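PDB 4FVS: putative lipoprotein from Parabacteroides distasonis, which is of unknown function but, as a predicted exported protein of the LolA/LolB clan, may bind lipid or another hydrophobic ligand. Local coordinates for residues D160-K165 and E185-N190; T154-F159 and T209-L214. All coordinates share one frame; numbering follows the deposited sequence. Where two conformers were deposited one is given.

Interaction 1 of 2, residues D160-K165 and E185-N190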
ATOM      1  N   ASP A 160      -9.592  -6.856 -12.302  1.00 63.38           N
ATOM      2  CA  ASP A 160      -9.678  -8.151 -11.614  0.70 64.17           C
ATOM      3  C   ASP A 160      -8.632  -8.103 -10.538  1.00 65.29           C
ATOM      4  O   ASP A 160      -7.455  -7.888 -10.826  1.00 65.84           O
ATOM      5  CB  ASP A 160      -9.523  -9.363 -12.560  0.70 69.69           C
ATOM      6  CG  ASP A 160     -10.102 -10.691 -12.050  0.70 85.41           C
ATOM      7  OD1 ASP A 160     -11.140 -10.666 -11.335  0.70 85.67           O
ATOM      8  OD2 ASP A 160      -9.610 -11.750 -12.477  0.70 94.14           O
ATOM      9  N   CYS A 161      -9.066  -8.155  -9.280  1.00 59.73           N
ATOM     10  CA  CYS A 161      -8.186  -8.005  -8.131  1.00 55.56           C
ATOM     11  C   CYS A 161      -8.109  -9.247  -7.287  1.00 61.76           C
ATOM     12  O   CYS A 161      -8.927 -10.152  -7.395  1.00 67.48           O
ATOM     13  CB  CYS A 161      -8.668  -6.841  -7.269  1.00 53.08           C
ATOM     14  SG  CYS A 161      -8.838  -5.283  -8.147  1.00 56.80           S
ATOM     15  N   ALA A 162      -7.146  -9.217  -6.385  1.00 53.10           N
ATOM     16  CA  ALA A 162      -6.922 -10.112  -5.289  1.00 51.37           C
ATOM     17  C   ALA A 162      -7.219  -9.332  -4.043  1.00 51.45           C
ATOM     18  O   ALA A 162      -6.779  -8.186  -3.935  1.00 48.24           O
ATOM     19  CB  ALA A 162      -5.489 -10.606  -5.309  1.00 51.48           C
ATOM     20  N   LYS A 163      -8.054  -9.882  -3.166  1.00 49.01           N
ATOM     21  CA  LYS A 163      -8.435  -9.246  -1.910  1.00 47.58           C
ATOM     22  C   LYS A 163      -7.744  -9.987  -0.813  1.00 50.53           C
ATOM     23  O   LYS A 163      -7.886 -11.210  -0.668  1.00 51.37           O
ATOM     24  CB  LYS A 163      -9.970  -9.201  -1.717  1.00 52.71           C
ATOM     25  CG  LYS A 163     -10.434  -8.365  -0.519  1.00 52.11           C
ATOM     26  CD  LYS A 163     -11.799  -8.787  -0.055  1.00 56.47           C
ATOM     27  CE  LYS A 163     -12.263  -7.897   1.052  1.00 53.47           C
ATOM     28  NZ  LYS A 163     -13.742  -7.952   1.232  1.00 54.47           N
ATOM     29  N   VAL A 164      -6.950  -9.234  -0.069  1.00 46.88           N
ATOM     30  CA  VAL A 164      -6.089  -9.690   1.025  1.00 45.97           C
ATOM     31  C   VAL A 164      -6.370  -8.875   2.283  1.00 48.60           C
ATOM     32  O   VAL A 164      -6.532  -7.654   2.205  1.00 48.94           O
ATOM     33  CB  VAL A 164      -4.598  -9.580   0.587  1.00 49.13           C
ATOM     34  CG1 VAL A 164      -3.655  -9.650   1.774  1.00 48.71           C
ATOM     35  CG2 VAL A 164      -4.234 -10.656  -0.433  1.00 50.24           C
ATOM     36  N   LYS A 165      -6.471  -9.561   3.422  1.00 45.70           N
ATOM     37  CA  LYS A 165      -6.694  -8.975   4.748  1.00 45.89           C
ATOM     38  C   LYS A 165      -5.379  -8.971   5.514  1.00 49.46           C
ATOM     39  O   LYS A 165      -4.553  -9.858   5.302  1.00 49.38           O
ATOM     40  CB  LYS A 165      -7.783  -9.770   5.526  1.00 50.13           C
ATOM     41  CG  LYS A 165      -8.093  -9.252   6.935  1.00 57.49           C
ATOM     42  CD  LYS A 165      -9.143 -10.104   7.637  1.00 70.62           C
ATOM     43  CE  LYS A 165      -9.253  -9.835   9.122  1.00 77.16           C
ATOM     44  NZ  LYS A 165     -10.406 -10.558   9.717  1.00 83.18           N
ATOM     45  N   GLU A 185      -7.038  -5.024   1.153  1.00 40.33           N
ATOM     46  CA  GLU A 185      -6.421  -4.450  -0.026  1.00 39.45           C
ATOM     47  C   GLU A 185      -6.887  -5.204  -1.250  1.00 44.46           C
ATOM     48  O   GLU A 185      -7.013  -6.421  -1.207  1.00 44.99           O
ATOM     49  CB  GLU A 185      -4.882  -4.476   0.081  1.00 40.00           C
ATOM     50  CG  GLU A 185      -4.300  -3.478   1.070  1.00 52.85           C
ATOM     51  CD  GLU A 185      -2.789  -3.380   1.162  1.00 66.87           C
ATOM     52  OE1 GLU A 185      -2.109  -4.394   0.888  1.00 56.56           O
ATOM     53  OE2 GLU A 185      -2.293  -2.315   1.596  1.00 57.29           O
ATOM     54  N   TRP A 186      -7.170  -4.482  -2.321  1.00 44.01           N
ATOM     55  CA  TRP A 186      -7.497  -5.026  -3.637  1.00 46.79           C
ATOM     56  C   TRP A 186      -6.406  -4.601  -4.564  1.00 50.37           C
ATOM     57  O   TRP A 186      -6.216  -3.400  -4.779  1.00 49.57           O
ATOM     58  CB  TRP A 186      -8.860  -4.562  -4.153  1.00 48.14           C
ATOM     59  CG  TRP A 186     -10.049  -5.161  -3.486  1.00 51.20           C
ATOM     60  CD1 TRP A 186     -10.824  -6.180  -3.953  1.00 56.49           C
ATOM     61  CD2 TRP A 186     -10.671  -4.700  -2.284  1.00 51.01           C
ATOM     62  NE1 TRP A 186     -11.898  -6.379  -3.116  1.00 57.27           N
ATOM     63  CE2 TRP A 186     -11.819  -5.495  -2.074  1.00 57.42           C
ATOM     64  CE3 TRP A 186     -10.352  -3.707  -1.342  1.00 50.40           C
ATOM     65  CZ2 TRP A 186     -12.652  -5.320  -0.973  1.00 57.43           C
ATOM     66  CZ3 TRP A 186     -11.169  -3.544  -0.242  1.00 52.18           C
ATOM     67  CH2 TRP A 186     -12.297  -4.346  -0.059  1.00 55.37           C
ATOM     68  N   TYR A 187      -5.652  -5.550  -5.081  1.00 46.11           N
ATOM     69  CA  TYR A 187      -4.562  -5.202  -5.973  1.00 44.03           C
ATOM     70  C   TYR A 187      -4.693  -5.964  -7.287  1.00 52.09           C
ATOM     71  O   TYR A 187      -5.077  -7.133  -7.308  1.00 51.64           O
ATOM     72  CB  TYR A 187      -3.214  -5.440  -5.306  1.00 41.85           C
ATOM     73  CG  TYR A 187      -2.933  -6.855  -4.854  1.00 40.05           C
ATOM     74  CD1 TYR A 187      -2.239  -7.737  -5.668  1.00 42.79           C
ATOM     75  CD2 TYR A 187      -3.211  -7.259  -3.554  1.00 39.68           C
ATOM     76  CE1 TYR A 187      -1.917  -9.026  -5.241  1.00 42.65           C
ATOM     77  CE2 TYR A 187      -2.846  -8.532  -3.095  1.00 41.18           C
ATOM     78  CZ  TYR A 187      -2.230  -9.423  -3.957  1.00 45.77           C
ATOM     79  OH  TYR A 187      -1.880 -10.683  -3.549  1.00 44.41           O
ATOM     80  N   SER A 188      -4.408  -5.277  -8.384  1.00 52.11           N
ATOM     81  CA  SER A 188      -4.556  -5.831  -9.722  1.00 55.06           C
ATOM     82  C   SER A 188      -3.217  -5.837 -10.483  1.00 59.58           C
ATOM     83  O   SER A 188      -2.378  -4.952 -10.250  1.00 58.66           O
ATOM     84  CB  SER A 188      -5.582  -5.005 -10.484  1.00 61.19           C
ATOM     85  OG  SER A 188      -6.031  -5.654 -11.665  1.00 72.16           O
ATOM     86  N   PRO A 189      -3.017  -6.775 -11.441  1.00 57.31           N
ATOM     87  CA  PRO A 189      -1.767  -6.772 -12.214  1.00 58.34           C
ATOM     88  C   PRO A 189      -1.542  -5.482 -12.998  1.00 64.99           C
ATOM     89  O   PRO A 189      -2.491  -4.923 -13.559  1.00 66.26           O
ATOM     90  CB  PRO A 189      -1.962  -7.935 -13.181  1.00 62.40           C
ATOM     91  CG  PRO A 189      -2.938  -8.820 -12.521  1.00 65.96           C
ATOM     92  CD  PRO A 189      -3.886  -7.896 -11.862  1.00 60.16           C
ATOM     93  N   ASN A 190      -0.279  -4.999 -12.985  1.00 61.20           N
ATOM     94  CA  ASN A 190       0.261  -3.810 -13.668  1.00 61.44           C
ATOM     95  C   ASN A 190      -0.447  -2.517 -13.224  1.00 60.82           C
ATOM     96  O   ASN A 190      -0.358  -1.498 -13.911  1.00 61.43           O
ATOM     97  CB  ASN A 190       0.166  -3.987 -15.192  1.00 66.82           C
ATOM     98  CG  ASN A 190       0.780  -5.268 -15.680  1.00 91.61           C
ATOM     99  OD1 ASN A 190       1.918  -5.614 -15.342  1.00 87.95           O
ATOM    100  ND2 ASN A 190       0.028  -6.005 -16.475  1.00 86.75           N
TER

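Interaction 2 of 2, residues T154-F159 and T209-L214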
ATOM      1  N   THR A 154     -13.831   1.271 -10.249  1.00 65.70           N
ATOM      2  CA  THR A 154     -13.505   2.585  -9.677  1.00 64.14           C
ATOM      3  C   THR A 154     -13.607   3.632 -10.809  1.00 70.69           C
ATOM      4  O   THR A 154     -13.738   3.228 -11.971  1.00 72.61           O
ATOM      5  CB  THR A 154     -12.104   2.599  -9.013  1.00 67.74           C
ATOM      6  OG1 THR A 154     -11.099   2.668 -10.025  1.00 62.32           O
ATOM      7  CG2 THR A 154     -11.867   1.458  -8.032  1.00 65.69           C
ATOM      8  N   PRO A 155     -13.455   4.958 -10.542  1.00 66.10           N
ATOM      9  CA  PRO A 155     -13.472   5.931 -11.656  1.00 66.37           C
ATOM     10  C   PRO A 155     -12.333   5.709 -12.679  1.00 69.71           C
ATOM     11  O   PRO A 155     -12.410   6.263 -13.773  1.00 73.96           O
ATOM     12  CB  PRO A 155     -13.311   7.281 -10.946  1.00 66.26           C
ATOM     13  CG  PRO A 155     -13.773   7.039  -9.536  1.00 69.72           C
ATOM     14  CD  PRO A 155     -13.287   5.647  -9.239  1.00 64.91           C
ATOM     15  N   ALA A 156     -11.299   4.886 -12.345  1.00 62.62           N
ATOM     16  CA  ALA A 156     -10.167   4.570 -13.230  1.00 61.40           C
ATOM     17  C   ALA A 156     -10.488   3.410 -14.201  1.00 68.07           C
ATOM     18  O   ALA A 156      -9.807   3.253 -15.218  1.00 68.86           O
ATOM     19  CB  ALA A 156      -8.940   4.234 -12.416  1.00 58.26           C
ATOM     20  N   GLY A 157     -11.524   2.638 -13.890  1.00 65.98           N
ATOM     21  CA  GLY A 157     -11.977   1.517 -14.704  1.00 68.39           C
ATOM     22  C   GLY A 157     -12.377   0.314 -13.885  1.00 71.03           C
ATOM     23  O   GLY A 157     -12.649   0.446 -12.686  1.00 68.81           O
ATOM     24  N   THR A 158     -12.414  -0.870 -14.530  1.00 68.76           N
ATOM     25  CA  THR A 158     -12.770  -2.144 -13.877  1.00 67.29           C
ATOM     26  C   THR A 158     -11.531  -3.062 -13.901  1.00 67.34           C
ATOM     27  O   THR A 158     -10.866  -3.194 -14.936  1.00 66.37           O
ATOM     28  CB  THR A 158     -14.007  -2.748 -14.532  1.00 72.99           C
ATOM     29  OG1 THR A 158     -15.058  -1.779 -14.439  1.00 71.60           O
ATOM     30  CG2 THR A 158     -14.450  -4.045 -13.871  1.00 70.98           C
ATOM     31  N   PHE A 159     -11.197  -3.642 -12.730  1.00 61.32           N
ATOM     32  CA  PHE A 159      -9.991  -4.444 -12.566  1.00 59.94           C
ATOM     33  C   PHE A 159     -10.237  -5.755 -11.828  1.00 64.98           C
ATOM     34  O   PHE A 159     -10.990  -5.766 -10.843  1.00 64.09           O
ATOM     35  CB  PHE A 159      -8.937  -3.638 -11.768  1.00 58.51           C
ATOM     36  CG  PHE A 159      -8.693  -2.214 -12.222  1.00 60.01           C
ATOM     37  CD1 PHE A 159      -9.483  -1.169 -11.747  1.00 62.13           C
ATOM     38  CD2 PHE A 159      -7.678  -1.917 -13.130  1.00 63.14           C
ATOM     39  CE1 PHE A 159      -9.284   0.138 -12.197  1.00 63.34           C
ATOM     40  CE2 PHE A 159      -7.469  -0.601 -13.570  1.00 65.86           C
ATOM     41  CZ  PHE A 159      -8.273   0.416 -13.097  1.00 63.30           C
ATOM     42  N   THR A 209      -9.525   3.878   0.391  1.00 47.91           N
ATOM     43  CA  THR A 209      -8.851   4.564  -0.717  1.00 47.59           C
ATOM     44  C   THR A 209      -9.320   3.918  -2.026  1.00 55.33           C
ATOM     45  O   THR A 209      -9.663   2.728  -2.050  1.00 56.28           O
ATOM     46  CB  THR A 209      -7.307   4.591  -0.596  1.00 43.62           C
ATOM     47  OG1 THR A 209      -6.750   3.389  -1.105  1.00 43.51           O
ATOM     48  CG2 THR A 209      -6.800   4.914   0.803  1.00 36.07           C
ATOM     49  N   VAL A 210      -9.368   4.716  -3.099  1.00 51.91           N
ATOM     50  CA  VAL A 210      -9.761   4.246  -4.418  1.00 53.24           C
ATOM     51  C   VAL A 210      -8.830   4.830  -5.449  1.00 54.65           C
ATOM     52  O   VAL A 210      -8.395   5.978  -5.296  1.00 50.52           O
ATOM     53  CB  VAL A 210     -11.249   4.523  -4.819  1.00 60.25           C
ATOM     54  CG1 VAL A 210     -12.211   3.598  -4.118  1.00 61.21           C
ATOM     55  CG2 VAL A 210     -11.645   5.953  -4.565  1.00 60.79           C
ATOM     56  N   LEU A 211      -8.536   4.026  -6.509  1.00 52.39           N
ATOM     57  CA  LEU A 211      -7.771   4.437  -7.672  1.00 52.40           C
ATOM     58  C   LEU A 211      -8.717   5.230  -8.561  1.00 58.81           C
ATOM     59  O   LEU A 211      -9.737   4.702  -9.014  1.00 61.07           O
ATOM     60  CB  LEU A 211      -7.186   3.217  -8.375  1.00 53.06           C
ATOM     61  CG  LEU A 211      -6.421   3.483  -9.674  1.00 58.76           C
ATOM     62  CD1 LEU A 211      -5.069   4.155  -9.422  1.00 56.53           C
ATOM     63  CD2 LEU A 211      -6.269   2.208 -10.460  1.00 61.42           C
ATOM     64  N   GLU A 212      -8.429   6.515  -8.754  1.00 55.40           N
ATOM     65  CA  GLU A 212      -9.328   7.396  -9.512  1.00 57.38           C
ATOM     66  C   GLU A 212      -8.834   7.668 -10.950  1.00 62.11           C
ATOM     67  O   GLU A 212      -9.652   7.873 -11.836  1.00 64.58           O
ATOM     68  CB  GLU A 212      -9.493   8.724  -8.771  1.00 57.63           C
ATOM     69  CG  GLU A 212      -9.958   8.578  -7.330  1.00 59.96           C
ATOM     70  CD  GLU A 212     -11.366   9.029  -7.008  1.00 79.80           C
ATOM     71  OE1 GLU A 212     -11.961   9.791  -7.807  1.00102.38           O
ATOM     72  OE2 GLU A 212     -11.851   8.670  -5.913  1.00 63.76           O
ATOM     73  N   GLU A 213      -7.518   7.716 -11.166  1.00 56.60           N
ATOM     74  CA  GLU A 213      -6.918   7.997 -12.468  1.00 57.75           C
ATOM     75  C   GLU A 213      -5.741   7.095 -12.724  1.00 63.04           C
ATOM     76  O   GLU A 213      -5.009   6.764 -11.792  1.00 59.87           O
ATOM     77  CB  GLU A 213      -6.444   9.455 -12.537  1.00 59.24           C
ATOM     78  CG  GLU A 213      -7.526  10.514 -12.595  1.00 68.03           C
ATOM     79  CD  GLU A 213      -7.662  11.116 -13.964  1.00104.66           C
ATOM     80  OE1 GLU A 213      -6.688  11.734 -14.457  1.00106.17           O
ATOM     81  OE2 GLU A 213      -8.755  10.963 -14.551  1.00116.01           O
ATOM     82  N   LEU A 214      -5.533   6.725 -14.000  1.00 63.94           N
ATOM     83  CA  LEU A 214      -4.389   5.926 -14.442  1.00 64.62           C
ATOM     84  C   LEU A 214      -4.189   6.149 -15.948  1.00 73.94           C
ATOM     85  O   LEU A 214      -5.039   5.758 -16.743  1.00 77.05           O
ATOM     86  CB  LEU A 214      -4.556   4.436 -14.087  1.00 63.65           C
ATOM     87  CG  LEU A 214      -3.480   3.455 -14.584  1.00 68.65           C
ATOM     88  CD1 LEU A 214      -2.147   3.670 -13.898  1.00 66.18           C
ATOM     89  CD2 LEU A 214      -3.924   2.048 -14.359  1.00 71.81           C
TER

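Interaction 1 of 2, residues D160-K165 and E185-N190
Strands 157-171 and 179-188 form an antiparallel beta hairpin, and Ala162 and Tyr187 meet in the buried middle of this pairing. Ala162 and Tyr187 exchange two backbone hydrogen bonds, and Val164 and Glu185 exchange two more. Between them lies the non-hydrogen-bonded pair Lys163 and Trp186, with their CA atoms 4.7 Å apart.

On the face that carries Lys163 and Trp186, the two side chains lie alongside each other and extend in one direction. CG of Lys163 is anti to the backbone N (chi1 -171°) and the chain is extended beyond it, which lays its methylenes along the indole. Lys163 CG sits 3.8 Å from the centroid of the five-membered ring of Trp186, a CH-pi contact over one face. Further out, Lys163 CE reaches CZ2 of the six-membered ring. At the indole edge, near its plane, is Cys161 CB. The indole NE1 is hydrogen-bonded to Glu150 OE2 on strand 132-154.

The other face carries Ala162, Val164 and Tyr187. Ala162 CB stands over the phenol face, 3.9 Å from the Tyr187 ring centroid. Val164 CG2 comes in at the edge, 3.7 Å from Tyr187 CE2. The phenol OH is hydrogen-bonded to Pro106 O, and Phe7 and Tyr105 pack edge-to-face with the ring.

At the end of strand 179-188, Ser188 OG donates to Asp160 O at 2.8 Å, from above the carbonyl plane. A side chain thus continues the cross-strand bonding. This is the regular pairing of an antiparallel hairpin, within the strand-rich DUF3108-like fold of the LolA/LolB clan.

Interaction 2 of 2, residues T154-F159 and T209-L214
Ala156 CB lies over the backbone of strand 205-214 and against the side chain of Leu211, with Leu211 CG 3.8 Å away. Ala156 CB also lies 3.5 Å from Leu211 O. Ala156 belongs to a type I beta turn from Thr154 to Gly157. This turn joins strands 132-154 and 157-171, and its Pro155-Ala156 tip rests on strand 205-214.

Thr154 makes the polar link. Its OG1 lies between the backbone N and the carbonyl carbon (chi1 77°), a position from which it reaches both the other strand and its own turn. The Thr154 OG1 hydroxyl donates to Leu211 O at 2.6 Å, tilted 16° from the carbonyl plane. The same OG1 of Thr154 accepts from Ala156 N at 3.2 Å, which makes an ST turn. Backbone bonds between Thr154 and Gly157 run in both directions and close the turn.

Pro155 and Glu212 cross obliquely, with Pro155 CG 3.7 Å from Glu212 OE1. The Glu212 chain bends at chi2, and its OE2 is hydrogen-bonded to Tyr21 OH on strand 15-22. Two residues, Glu212 and Glu213, stand opposite the single Val17 on strand 15-22, a classic beta bulge.

The Phe159 ring and the Leu211 side chain are set roughly perpendicular. Leu211 CD2 approaches Phe159 CZ obliquely at 3.8 Å, while Ala156 CB lies at the ring edge, in plane. Leu214 CD2 is a looser neighbour of Phe159 CE2, at 4.5 Å. Val191 touches Phe159, Leu211 and Leu214.

No backbone hydrogen bond joins the two segments. The chemistry therefore implies a turn docked on a strand through one threonine hydroxyl and a small apolar cluster, rather than two strands paired edge to edge.

Overall arrangement
Residues 154-159 run directly into 160-165, so both interactions share strand 157-171, and their centres are about 12 Å apart. The segments of interaction 1 fall between those of interaction 2 in sequence. They meet where Ser188 OG packs 3.5 Å from Phe159 CB. Strand 192-200 lies between strands 179-188 and 205-214, and its Val194 touches Cys161 and Ser188 of interaction 1 as well as Thr154 and Phe159 of interaction 2. Interaction 1 is a buried pairing of neighbouring strands. Interaction 2 is nearer the surface and brings the turn before strand 157-171 onto strand 205-214, which is not its direct neighbour in strand order.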